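PDB 5JOQ: Lmo2184 protein from Listeria monocytogenes serovar 1/2a, which probably binds heme as the membrane-anchored lipoprotein component of an ABC transporter for iron uptake, a member of the bacterial solute-binding protein 8 family. Local coordinates for residues A43-M48 / G57-S62; S61-P66 / D264-G269; T128-L133 / T144-D149; G174-Y179 / D240-T245; V182-Y187 / L191-G196. All blocks are in the same frame, centred on the assembly; numbering follows the deposited sequence. Where two conformers were deposited one is given.

Followed from the N terminus, the chain first closes a short loop at interaction 1, where helix 42-50 meets the strand and turn that follow it. Interaction 2 opens on the last residues of that stretch, sharing S61 and S62, and closes some 200 residues later; its wide loop encloses interactions 3, 4 and 5. Interaction 3 folds helix 123-136 back against helix 140-161 and touches interaction 1 through I47 and M48. Interaction 4 joins a turn of the second lobe to helix 233-245, and within its span interaction 5 packs the start of helix 187-194. L191 and Y187 there touch F268 and G269 of interaction 2, which joins a loop of each lobe.

Interaction 1 of 5, residues A43-M48 / G57-S62; sequences AITEIM and GIPSSS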
# COMPACT_ATOMS: atom_id res chain seq x y z
N ALA A 43 -2.50 -17.86 8.17
CA ALA A 43 -2.99 -18.33 9.48
C ALA A 43 -3.34 -19.81 9.46
O ALA A 43 -3.03 -20.54 10.41
CB ALA A 43 -4.21 -17.51 9.90
N ILE A 44 -4.03 -20.29 8.41
CA ILE A 44 -4.39 -21.71 8.38
C ILE A 44 -3.15 -22.56 8.22
O ILE A 44 -3.03 -23.63 8.84
CB ILE A 44 -5.42 -21.99 7.25
CG1 ILE A 44 -6.77 -21.35 7.60
CG2 ILE A 44 -5.58 -23.51 6.99
CD1 ILE A 44 -7.66 -21.17 6.36
N THR A 45 -2.18 -22.10 7.40
CA THR A 45 -0.96 -22.86 7.19
C THR A 45 -0.21 -23.07 8.50
O THR A 45 0.35 -24.15 8.75
CB THR A 45 -0.04 -22.14 6.18
OG1 THR A 45 -0.72 -21.98 4.92
CG2 THR A 45 1.20 -22.97 5.93
N GLU A 46 -0.18 -22.04 9.35
CA GLU A 46 0.45 -22.15 10.67
C GLU A 46 -0.28 -23.17 11.56
O GLU A 46 0.35 -23.92 12.32
CB GLU A 46 0.49 -20.78 11.34
CG GLU A 46 1.39 -19.78 10.56
CD GLU A 46 1.28 -18.34 11.09
OE1 GLU A 46 0.27 -18.00 11.77
OE2 GLU A 46 2.22 -17.57 10.83
N ILE A 47 -1.61 -23.19 11.48
CA ILE A 47 -2.36 -24.19 12.25
C ILE A 47 -2.03 -25.59 11.74
O ILE A 47 -1.84 -26.52 12.54
CB ILE A 47 -3.87 -23.88 12.19
CG1 ILE A 47 -4.17 -22.69 13.13
CG2 ILE A 47 -4.69 -25.13 12.62
CD1 ILE A 47 -5.54 -22.04 12.87
N MET A 48 -1.97 -25.77 10.42
CA MET A 48 -1.64 -27.09 9.87
C MET A 48 -0.27 -27.57 10.35
O MET A 48 -0.06 -28.77 10.63
CB MET A 48 -1.68 -27.02 8.34
CG MET A 48 -3.04 -26.72 7.75
SD MET A 48 -4.10 -28.17 7.88
CE MET A 48 -5.16 -27.57 9.08
N GLY A 57 -0.98 -27.76 -1.02
CA GLY A 57 -1.03 -26.40 -1.47
C GLY A 57 -0.91 -25.39 -0.35
O GLY A 57 -1.46 -25.58 0.72
N ILE A 58 -0.23 -24.29 -0.63
CA ILE A 58 -0.08 -23.19 0.30
C ILE A 58 -0.39 -21.89 -0.43
O ILE A 58 -0.39 -21.85 -1.64
CB ILE A 58 1.32 -23.10 0.90
CG1 ILE A 58 2.40 -23.10 -0.19
CG2 ILE A 58 1.55 -24.21 1.92
CD1 ILE A 58 3.76 -22.69 0.32
N PRO A 59 -0.69 -20.80 0.37
CA PRO A 59 -0.97 -19.55 -0.36
C PRO A 59 0.31 -18.91 -0.88
O PRO A 59 1.38 -19.21 -0.40
CB PRO A 59 -1.54 -18.64 0.71
CG PRO A 59 -0.74 -18.98 1.89
CD PRO A 59 -0.76 -20.47 1.87
N SER A 60 0.17 -18.00 -1.85
CA SER A 60 1.30 -17.26 -2.36
C SER A 60 1.33 -16.05 -1.46
O SER A 60 0.36 -15.31 -1.39
CB SER A 60 1.09 -16.82 -3.80
OG SER A 60 0.81 -17.91 -4.64
N SER A 61 2.41 -15.85 -0.75
CA SER A 61 2.50 -14.73 0.15
C SER A 61 3.92 -14.27 0.38
O SER A 61 4.83 -15.05 0.30
CB SER A 61 1.86 -15.13 1.49
OG SER A 61 2.24 -14.32 2.57
N SER A 62 4.10 -13.01 0.71
CA SER A 62 5.43 -12.55 1.07
C SER A 62 5.77 -12.85 2.52
O SER A 62 6.93 -12.67 2.91
CB SER A 62 5.56 -11.04 0.84
OG SER A 62 4.58 -10.37 1.63
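T45 of helix 42-50 meets I58 and P59 with both branches of its side chain, and little else passes between 43-48 and 57-62, which bury only 85 Å² together. The hydroxyl comes closest: OG1 of T45 lies 3.4 Å from CD of P59, a van der Waals contact against the pyrrolidine ring, with no hydrogen bond across the interface. The methyl CG2 of T45 reaches CG2 of I58 more loosely, at 4.2 Å. A chi1 of -60° explains this division, since it sets CG2 anti to the backbone N and keeps OG1 beside that N. There the hydroxyl is hydrogen-bonded to the carbonyl of T41, four residues earlier and just before the helix begins, so a buried polar atom is satisfied while still packing on the proline. Behind the contact, the backbone of I58 makes hydrogen bonds to K73 and T75, its O also taking the hydroxyl of T75, and T45 further touches Y69 and A39. The contact thus sets helix 42-50 between strand 37-39, which it follows, and the small sheet of strands 57-58 and 73-77, while I47 and M48 reach toward helix 123-136.

Interaction 2 of 5, residues S61-P66 / D264-G269; sequences SSKKLP and DENLFG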
# COMPACT_ATOMS: atom_id res chain seq x y z
N SER A 61 2.41 -15.85 -0.75
CA SER A 61 2.50 -14.73 0.15
C SER A 61 3.92 -14.27 0.38
O SER A 61 4.83 -15.05 0.30
CB SER A 61 1.86 -15.13 1.49
OG SER A 61 2.24 -14.32 2.57
N SER A 62 4.10 -13.01 0.71
CA SER A 62 5.43 -12.55 1.07
C SER A 62 5.77 -12.85 2.52
O SER A 62 6.93 -12.67 2.91
CB SER A 62 5.56 -11.04 0.84
OG SER A 62 4.58 -10.37 1.63
N LYS A 63 4.81 -13.30 3.32
CA LYS A 63 5.07 -13.61 4.72
C LYS A 63 5.76 -14.95 4.84
O LYS A 63 5.55 -15.86 4.04
CB LYS A 63 3.76 -13.62 5.52
CG LYS A 63 3.03 -12.27 5.51
CD LYS A 63 1.82 -12.29 6.42
CE LYS A 63 1.04 -10.97 6.34
NZ LYS A 63 1.75 -9.80 6.96
N LYS A 64 6.61 -15.07 5.86
CA LYS A 64 7.30 -16.32 6.17
C LYS A 64 6.29 -17.40 6.56
O LYS A 64 5.36 -17.15 7.34
CB LYS A 64 8.32 -16.08 7.29
CG LYS A 64 8.87 -17.32 7.96
CD LYS A 64 9.71 -18.17 7.01
CE LYS A 64 10.06 -19.52 7.65
NZ LYS A 64 10.74 -20.43 6.69
N LEU A 65 6.44 -18.59 5.98
CA LEU A 65 5.60 -19.73 6.29
C LEU A 65 6.41 -20.79 7.03
O LEU A 65 7.64 -20.79 6.97
CB LEU A 65 5.01 -20.33 5.01
CG LEU A 65 4.03 -19.44 4.24
CD1 LEU A 65 3.52 -20.15 3.04
CD2 LEU A 65 2.87 -19.07 5.14
N PRO A 66 5.76 -21.70 7.74
CA PRO A 66 6.52 -22.77 8.40
C PRO A 66 7.43 -23.48 7.41
O PRO A 66 7.06 -23.74 6.26
CB PRO A 66 5.43 -23.70 8.96
CG PRO A 66 4.22 -22.78 9.16
CD PRO A 66 4.31 -21.81 7.98
N ASP A 264 -0.51 -2.53 15.23
CA ASP A 264 0.51 -3.04 14.31
C ASP A 264 -0.14 -4.01 13.33
O ASP A 264 -0.59 -5.08 13.72
CB ASP A 264 1.62 -3.75 15.06
CG ASP A 264 2.72 -4.26 14.13
OD1 ASP A 264 2.59 -4.14 12.88
OD2 ASP A 264 3.71 -4.79 14.67
N GLU A 265 -0.21 -3.63 12.07
CA GLU A 265 -0.89 -4.40 11.06
C GLU A 265 -0.31 -5.80 10.95
O GLU A 265 -0.99 -6.76 10.63
CB GLU A 265 -0.84 -3.64 9.73
CG GLU A 265 -1.30 -4.40 8.53
CD GLU A 265 -0.20 -5.20 7.92
OE1 GLU A 265 0.96 -4.80 8.03
OE2 GLU A 265 -0.51 -6.24 7.32
N ASN A 266 0.99 -5.92 11.15
CA ASN A 266 1.68 -7.19 11.04
C ASN A 266 1.22 -8.18 12.10
O ASN A 266 1.29 -9.40 11.90
CB ASN A 266 3.19 -6.97 11.13
CG ASN A 266 3.89 -7.21 9.83
OD1 ASN A 266 4.28 -8.34 9.54
ND2 ASN A 266 4.03 -6.17 9.03
N LEU A 267 0.74 -7.69 13.24
CA LEU A 267 0.33 -8.52 14.35
C LEU A 267 -1.19 -8.61 14.53
O LEU A 267 -1.68 -9.66 14.94
CB LEU A 267 0.95 -7.99 15.66
CG LEU A 267 0.59 -8.63 17.00
CD1 LEU A 267 1.05 -10.08 17.06
CD2 LEU A 267 1.29 -7.84 18.11
N PHE A 268 -1.93 -7.55 14.22
CA PHE A 268 -3.39 -7.49 14.36
C PHE A 268 -4.04 -7.62 12.97
O PHE A 268 -4.29 -6.62 12.29
CB PHE A 268 -3.80 -6.16 15.01
CG PHE A 268 -3.36 -6.02 16.45
CD1 PHE A 268 -4.18 -6.46 17.48
CD2 PHE A 268 -2.15 -5.42 16.75
CE1 PHE A 268 -3.78 -6.33 18.81
CE2 PHE A 268 -1.73 -5.27 18.10
CZ PHE A 268 -2.55 -5.75 19.11
N GLY A 269 -4.35 -8.83 12.55
CA GLY A 269 -5.05 -8.99 11.30
C GLY A 269 -6.56 -8.83 11.45
O GLY A 269 -7.08 -8.71 12.56
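K63 and the pair E265 and N266 face each other from loops after strands 57-58 and 260-262, and their side chains alone bridge the gap; the nearest CA atoms, those of K63 and N266, stay 9.6 Å apart. The K63 chain runs extended until the last torsion, where chi4 of -71° bends the ammonium aside. The approach to N266 is tentative, since the asparagine has two conformers; in the one described the lysine and asparagine pass side by side, running opposite ways, and NZ of K63 ends 3.9 Å from OD1 of N266, too far for a hydrogen bond. E265 brings its carboxylate up beside the same ammonium, with OE2 at 4.2 Å from NZ of K63: an attraction between unlike charges at a distance too long for a salt bridge.

S61 OG accepts from the backbone N of K63 at 2.9 Å, an ST turn that fixes the root of the lysine. D264 OD1 accepts from N266 N at 3.0 Å, an Asx turn in which the N-H comes from well above the carboxylate plane, and D264 O receives both L267 N and F268 N. F268 is turned inward against helices 187-194 and 276-288.

In this family two lobes enclose a cleft, and the loops here belong to opposite lobes. E265 also lies near E234 of the second subunit; two carboxylates close together would probably favour a positive charge such as that of K63 nearby. With no direct polar bond across the contact, attraction is probably loose, electrostatic and screened by solvent.

Interaction 3 of 5, residues T128-L133 / T144-D149; sequences TEIKNL and TKLNKD
I130 and K131 face L146 and N147 where two helices run almost antiparallel, their segment axes 9.5 Å apart at 165°, with the CA atoms of K131 and T144 as near as 6.8 Å. I130 does most of the work. With chi1 at -73°, its CG2 stands anti to the backbone N while the longer branch runs beside that N, so two methyls are presented at once. CG2 of I130 lies 3.6 Å from ND2 of N147, the amide lying alongside the isoleucine branch and pointing the other way. CD1 of I130 meets CD2 of L146 at 3.9 Å, the two side chains lying roughly perpendicular.

The pair forms a helical hairpin, 123-136 followed by 140-161, and both segments fall in a region predicted to be a coiled coil. The second helix is the long one that carries the chain from the first lobe to the second, as in other proteins of this family.

N147 brings polarity into this packing without leaving its amide unsatisfied: ND2 is hydrogen-bonded to the carbonyl of Q127, one turn before K131 on the opposing helix. ND2 of N147 also comes within 3.7 Å of K131 N, and CB of K131 brushes the amide, while the rest of that lysine extends away. On the outer side of 140-161, K145 NZ grips D149 OD2 at 2.7 Å on the syn side of the carboxylate. I130 touches A143 and L150 as well, and also I47 of helix 42-50; L146 touches K50 of that helix.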
# COMPACT_ATOMS: atom_id res chain seq x y z
N THR A 128 -12.61 -23.66 18.26
CA THR A 128 -13.52 -24.73 17.83
C THR A 128 -13.11 -25.28 16.46
O THR A 128 -13.19 -26.51 16.21
CB THR A 128 -14.96 -24.22 17.79
OG1 THR A 128 -15.37 -23.86 19.13
CG2 THR A 128 -15.94 -25.29 17.20
N GLU A 129 -12.68 -24.40 15.55
CA GLU A 129 -12.23 -24.87 14.24
C GLU A 129 -10.98 -25.74 14.37
O GLU A 129 -10.86 -26.75 13.67
CB GLU A 129 -11.95 -23.70 13.29
CG GLU A 129 -13.20 -22.87 12.96
CD GLU A 129 -14.26 -23.59 12.10
OE1 GLU A 129 -14.12 -24.79 11.78
OE2 GLU A 129 -15.25 -22.91 11.77
N ILE A 130 -10.09 -25.38 15.29
CA ILE A 130 -8.90 -26.20 15.54
C ILE A 130 -9.31 -27.59 16.05
O ILE A 130 -8.82 -28.62 15.56
CB ILE A 130 -7.96 -25.47 16.53
CG1 ILE A 130 -7.27 -24.30 15.82
CG2 ILE A 130 -6.95 -26.46 17.14
CD1 ILE A 130 -6.56 -23.27 16.84
N LYS A 131 -10.24 -27.63 17.01
CA LYS A 131 -10.77 -28.91 17.46
C LYS A 131 -11.34 -29.72 16.29
O LYS A 131 -11.11 -30.93 16.17
CB LYS A 131 -11.85 -28.66 18.52
CG LYS A 131 -12.63 -29.90 18.98
CD LYS A 131 -13.73 -29.53 20.05
CE LYS A 131 -14.56 -30.79 20.56
NZ LYS A 131 -15.54 -30.47 21.75
N ASN A 132 -12.13 -29.07 15.43
CA ASN A 132 -12.80 -29.80 14.35
C ASN A 132 -11.80 -30.29 13.29
O ASN A 132 -11.97 -31.38 12.72
CB ASN A 132 -13.90 -28.92 13.74
CG ASN A 132 -15.08 -28.68 14.73
OD1 ASN A 132 -15.20 -29.38 15.73
ND2 ASN A 132 -15.92 -27.71 14.45
N LEU A 133 -10.76 -29.51 13.01
CA LEU A 133 -9.68 -29.97 12.13
C LEU A 133 -8.97 -31.19 12.70
O LEU A 133 -8.63 -32.13 11.96
CB LEU A 133 -8.66 -28.83 11.92
CG LEU A 133 -9.12 -27.65 11.04
CD1 LEU A 133 -8.13 -26.52 11.21
CD2 LEU A 133 -9.23 -28.13 9.53
N THR A 144 -5.82 -30.65 20.61
CA THR A 144 -6.07 -30.50 22.04
C THR A 144 -4.91 -29.77 22.72
O THR A 144 -5.12 -28.88 23.54
CB THR A 144 -6.29 -31.89 22.65
OG1 THR A 144 -7.40 -32.50 21.99
CG2 THR A 144 -6.59 -31.84 24.13
N LYS A 145 -3.68 -30.20 22.44
CA LYS A 145 -2.49 -29.52 22.94
C LYS A 145 -2.45 -28.05 22.50
O LYS A 145 -2.16 -27.14 23.29
CB LYS A 145 -1.26 -30.28 22.44
CG LYS A 145 0.07 -29.57 22.72
CD LYS A 145 0.28 -29.35 24.22
CE LYS A 145 1.73 -28.94 24.54
NZ LYS A 145 2.22 -27.85 23.64
N LEU A 146 -2.69 -27.79 21.22
CA LEU A 146 -2.64 -26.41 20.75
C LEU A 146 -3.68 -25.56 21.46
O LEU A 146 -3.38 -24.44 21.92
CB LEU A 146 -2.85 -26.35 19.23
CG LEU A 146 -2.92 -24.99 18.54
CD1 LEU A 146 -1.64 -24.20 18.81
CD2 LEU A 146 -3.13 -25.20 17.00
N ASN A 147 -4.90 -26.07 21.59
CA ASN A 147 -5.95 -25.31 22.26
C ASN A 147 -5.65 -25.11 23.74
O ASN A 147 -5.99 -24.07 24.30
CB ASN A 147 -7.30 -26.01 22.05
CG ASN A 147 -8.00 -25.51 20.79
OD1 ASN A 147 -7.72 -24.40 20.35
ND2 ASN A 147 -8.90 -26.31 20.21
N LYS A 148 -5.04 -26.11 24.39
CA LYS A 148 -4.65 -25.96 25.79
C LYS A 148 -3.70 -24.77 25.96
O LYS A 148 -3.84 -23.97 26.88
CB LYS A 148 -3.96 -27.23 26.26
CG LYS A 148 -3.63 -27.26 27.72
CD LYS A 148 -2.91 -28.56 28.07
CE LYS A 148 -2.33 -28.51 29.49
NZ LYS A 148 -1.58 -29.76 29.78
N ASP A 149 -2.71 -24.68 25.07
CA ASP A 149 -1.73 -23.59 25.12
C ASP A 149 -2.40 -22.24 24.92
O ASP A 149 -2.13 -21.29 25.66
CB ASP A 149 -0.65 -23.81 24.05
CG ASP A 149 0.30 -24.96 24.40
OD1 ASP A 149 0.32 -25.41 25.57
OD2 ASP A 149 1.04 -25.42 23.48

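Interaction 4 of 5, residues G174-Y179 / D240-T245; sequences GVPGSY and DEEFKT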
# COMPACT_ATOMS: atom_id res chain seq x y z
N GLY A 174 -9.84 0.91 8.58
CA GLY A 174 -9.95 1.50 7.25
C GLY A 174 -8.98 2.64 7.02
O GLY A 174 -7.89 2.66 7.63
N VAL A 175 -9.37 3.62 6.20
CA VAL A 175 -8.52 4.75 5.81
C VAL A 175 -9.34 6.03 5.94
O VAL A 175 -10.58 6.00 6.03
CB VAL A 175 -7.98 4.58 4.36
CG1 VAL A 175 -7.25 3.24 4.22
CG2 VAL A 175 -9.09 4.67 3.35
N PRO A 176 -8.67 7.18 5.95
CA PRO A 176 -9.37 8.45 6.18
C PRO A 176 -10.59 8.58 5.28
O PRO A 176 -10.55 8.22 4.11
CB PRO A 176 -8.31 9.51 5.84
CG PRO A 176 -7.02 8.84 6.16
CD PRO A 176 -7.22 7.39 5.77
N GLY A 177 -11.69 9.07 5.86
CA GLY A 177 -12.94 9.23 5.12
C GLY A 177 -13.81 8.00 5.05
O GLY A 177 -15.01 8.12 4.76
N SER A 178 -13.28 6.80 5.32
CA SER A 178 -14.10 5.60 5.17
C SER A 178 -13.93 4.62 6.34
O SER A 178 -14.18 3.42 6.17
CB SER A 178 -13.78 4.89 3.85
OG SER A 178 -12.38 4.72 3.68
N TYR A 179 -13.56 5.10 7.53
CA TYR A 179 -13.36 4.21 8.67
C TYR A 179 -14.65 3.47 9.00
O TYR A 179 -15.72 4.10 9.08
CB TYR A 179 -12.94 5.00 9.91
CG TYR A 179 -11.56 5.60 9.80
CD1 TYR A 179 -10.43 4.79 9.75
CD2 TYR A 179 -11.40 6.99 9.76
CE1 TYR A 179 -9.15 5.35 9.66
CE2 TYR A 179 -10.13 7.55 9.70
CZ TYR A 179 -9.01 6.74 9.62
OH TYR A 179 -7.76 7.29 9.53
N ASP A 240 -2.29 9.10 10.49
CA ASP A 240 -2.30 9.59 11.87
C ASP A 240 -2.26 11.11 11.89
O ASP A 240 -3.00 11.76 12.65
CB ASP A 240 -1.12 9.00 12.66
CG ASP A 240 -0.97 9.64 14.07
OD1 ASP A 240 -1.89 9.49 14.88
OD2 ASP A 240 0.05 10.33 14.30
N GLU A 241 -1.37 11.71 11.09
CA GLU A 241 -1.34 13.16 11.01
C GLU A 241 -2.67 13.73 10.50
O GLU A 241 -3.10 14.80 10.92
CB GLU A 241 -0.21 13.66 10.10
CG GLU A 241 1.17 13.24 10.50
CD GLU A 241 1.68 13.90 11.78
OE1 GLU A 241 1.16 14.94 12.25
OE2 GLU A 241 2.66 13.36 12.29
N GLU A 242 -3.31 13.04 9.55
CA GLU A 242 -4.55 13.57 9.01
C GLU A 242 -5.67 13.54 10.06
O GLU A 242 -6.43 14.51 10.20
CB GLU A 242 -4.95 12.78 7.76
CG GLU A 242 -6.07 13.50 6.94
CD GLU A 242 -7.50 13.41 7.57
OE1 GLU A 242 -7.84 12.39 8.21
OE2 GLU A 242 -8.29 14.37 7.38
N PHE A 243 -5.74 12.46 10.82
CA PHE A 243 -6.77 12.29 11.85
C PHE A 243 -6.79 13.46 12.82
O PHE A 243 -7.87 14.00 13.14
CB PHE A 243 -6.50 10.97 12.59
CG PHE A 243 -7.70 10.34 13.30
CD1 PHE A 243 -8.53 9.42 12.64
CD2 PHE A 243 -7.90 10.56 14.66
CE1 PHE A 243 -9.60 8.77 13.32
CE2 PHE A 243 -8.95 9.91 15.36
CZ PHE A 243 -9.80 9.03 14.69
N LYS A 244 -5.60 13.91 13.27
CA LYS A 244 -5.46 15.00 14.24
C LYS A 244 -5.92 16.35 13.71
O LYS A 244 -6.16 17.26 14.51
CB LYS A 244 -3.99 15.14 14.68
CG LYS A 244 -3.42 13.90 15.37
CD LYS A 244 -1.97 14.12 15.87
CE LYS A 244 -0.92 13.91 14.79
NZ LYS A 244 0.47 14.25 15.25
N THR A 245 -5.96 16.56 12.39
CA THR A 245 -6.39 17.84 11.82
C THR A 245 -7.85 17.86 11.41
O THR A 245 -8.36 18.90 11.00
CB THR A 245 -5.59 18.18 10.56
OG1 THR A 245 -6.05 17.32 9.49
CG2 THR A 245 -4.11 17.98 10.81
O HOH W 1 -7.09 9.94 9.36
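F243, Y179 and E242 carry this buried contact between a turn of the second lobe and helix 233-245. The two rings form an offset edge-to-face pair, the edge of F243 toward the face of Y179, with centroids 5.7 Å apart and planes at 75°. CD1 of F243 is the leading atom, 3.8 Å from CE2 of Y179. In the phenylalanine, chi1 of -158° sets CG anti to the backbone N and carries the ring over to the tyrosine, although the CB bond itself does not aim at the turn. Over the centre of the tyrosine ring, on one face, stands the carbonyl oxygen of V175, which also accepts from S178 N in the type II turn V175 to S178.

E242 arrives alongside P176, its OE1 3.8 Å from CB of P176. The same OE1 accepts from a water at 2.8 Å, and Y179 OH donates to that water at 2.7 Å, so one molecule joins the phenol to the carboxylate across the interface. Farther out, F243 stacks on W249 and receives a cation-pi contact from R226, which also salt-bridges D240. P176 and E242 both pack on S178 of the third subunit, making this corner part of the trimer contact.

For a carboxylate buried in this way, the water supplies a hydrogen bond to OE1 that the proline cannot; its proton affinity may be raised somewhat.

Interaction 5 of 5, residues V182-Y187 / L191-G196; sequences VTEHAY and LVKLAG
Two torsions bring Y187 and L191 together: chi1 of 166° throws the ring of Y187 anti to its backbone N, while chi1 of -64° in L191 holds CG beside its own N, and the leucine falls over one face of the tyrosine. CD1 of L191 sits 4.1 Å from the centroid of the Y187 ring and 28° off its normal, a CH-pi contact, and it touches CZ of Y187 at 3.7 Å. The backbone repeats the link, L191 N donating to Y187 O at 3.0 Å as the first turn of helix 187-194.

That helix is entered and left by recognisable motifs. A type I turn from T183 to A186 precedes it, with T183 OG1 accepting from H185 N in an ST turn, and A186 occupies the N-cap. At the other end G196, at positive phi, is the C-prime residue of a Schellman motif, its N hydrogen-bonded to K193 O and the N of the next residue to V192 O.

E184 and K193 lie across the outer side. Their charged atoms are 5.1 Å apart, OE1 to NZ. In the lysine conformer described, one of two, a water accepts a hydrogen bond from K193 NZ and donates one to E184 OE1, a bridge that remains tentative. Inside, L191 also packs on F268 and on I123 of helix 123-136, and Y187 touches I123 and A276.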
# COMPACT_ATOMS: atom_id res chain seq x y z
N VAL A 182 -15.66 -1.16 14.41
CA VAL A 182 -15.50 -2.61 14.60
C VAL A 182 -16.22 -2.99 15.89
O VAL A 182 -15.96 -2.40 16.94
CB VAL A 182 -14.01 -3.01 14.66
CG1 VAL A 182 -13.87 -4.51 14.77
CG2 VAL A 182 -13.21 -2.52 13.40
N THR A 183 -17.14 -3.96 15.80
CA THR A 183 -17.87 -4.40 16.98
C THR A 183 -17.20 -5.60 17.65
O THR A 183 -16.24 -6.17 17.14
CB THR A 183 -19.30 -4.80 16.62
OG1 THR A 183 -19.27 -6.07 15.94
CG2 THR A 183 -19.97 -3.71 15.71
N GLU A 184 -17.79 -6.04 18.77
CA GLU A 184 -17.35 -7.25 19.45
C GLU A 184 -17.45 -8.48 18.56
O GLU A 184 -16.82 -9.51 18.87
CB GLU A 184 -18.22 -7.49 20.71
CG GLU A 184 -19.67 -7.84 20.36
CD GLU A 184 -20.60 -7.90 21.58
OE1 GLU A 184 -20.11 -8.38 22.63
OE2 GLU A 184 -21.79 -7.46 21.46
N HIS A 185 -18.22 -8.42 17.47
CA HIS A 185 -18.41 -9.62 16.64
C HIS A 185 -17.28 -9.87 15.66
O HIS A 185 -17.28 -10.93 14.99
CB HIS A 185 -19.74 -9.57 15.86
CG HIS A 185 -20.92 -9.36 16.76
ND1 HIS A 185 -21.29 -10.27 17.73
CD2 HIS A 185 -21.80 -8.34 16.84
CE1 HIS A 185 -22.34 -9.81 18.38
NE2 HIS A 185 -22.69 -8.65 17.85
N ALA A 186 -16.34 -8.95 15.53
CA ALA A 186 -15.16 -9.14 14.70
C ALA A 186 -13.95 -9.45 15.59
O ALA A 186 -13.97 -9.18 16.79
CB ALA A 186 -14.87 -7.89 13.84
N TYR A 187 -12.89 -9.97 14.97
CA TYR A 187 -11.76 -10.48 15.76
C TYR A 187 -11.09 -9.39 16.59
O TYR A 187 -10.76 -9.60 17.77
CB TYR A 187 -10.75 -11.14 14.82
CG TYR A 187 -9.37 -11.40 15.45
CD1 TYR A 187 -9.24 -12.27 16.55
CD2 TYR A 187 -8.23 -10.82 14.92
CE1 TYR A 187 -8.00 -12.54 17.12
CE2 TYR A 187 -6.97 -11.08 15.47
CZ TYR A 187 -6.87 -11.95 16.56
OH TYR A 187 -5.64 -12.21 17.10
N LEU A 191 -10.57 -9.21 20.69
CA LEU A 191 -9.35 -8.95 21.48
C LEU A 191 -9.60 -7.86 22.51
O LEU A 191 -9.18 -7.99 23.67
CB LEU A 191 -8.19 -8.53 20.56
CG LEU A 191 -7.70 -9.59 19.57
CD1 LEU A 191 -6.64 -8.91 18.69
CD2 LEU A 191 -7.00 -10.71 20.37
N VAL A 192 -10.26 -6.77 22.10
CA VAL A 192 -10.58 -5.70 23.05
C VAL A 192 -11.41 -6.25 24.20
O VAL A 192 -11.14 -5.97 25.37
CB VAL A 192 -11.29 -4.55 22.33
CG1 VAL A 192 -11.88 -3.57 23.36
CG2 VAL A 192 -10.30 -3.79 21.39
N LYS A 193 -12.44 -7.04 23.87
CA LYS A 193 -13.31 -7.61 24.90
C LYS A 193 -12.52 -8.47 25.88
O LYS A 193 -12.68 -8.37 27.10
CB LYS A 193 -14.41 -8.45 24.24
CG LYS A 193 -15.41 -9.08 25.26
CD LYS A 193 -16.50 -9.94 24.57
CE LYS A 193 -16.05 -11.40 24.38
NZ LYS A 193 -17.12 -12.33 23.83
N LEU A 194 -11.69 -9.36 25.35
CA LEU A 194 -10.96 -10.29 26.21
C LEU A 194 -9.97 -9.56 27.10
O LEU A 194 -9.73 -9.99 28.24
CB LEU A 194 -10.23 -11.32 25.34
CG LEU A 194 -11.13 -12.34 24.59
CD1 LEU A 194 -10.29 -13.15 23.61
CD2 LEU A 194 -11.87 -13.28 25.53
N ALA A 195 -9.38 -8.47 26.60
CA ALA A 195 -8.46 -7.66 27.41
C ALA A 195 -9.19 -6.69 28.34
O ALA A 195 -8.54 -5.86 29.01
CB ALA A 195 -7.51 -6.89 26.49
N GLY A 196 -10.52 -6.76 28.41
CA GLY A 196 -11.25 -6.00 29.40
C GLY A 196 -11.82 -4.69 28.89
O GLY A 196 -12.57 -4.04 29.63
O HOH W 2 -16.39 -11.19 21.07
O HOH W 3 -18.91 -11.03 22.42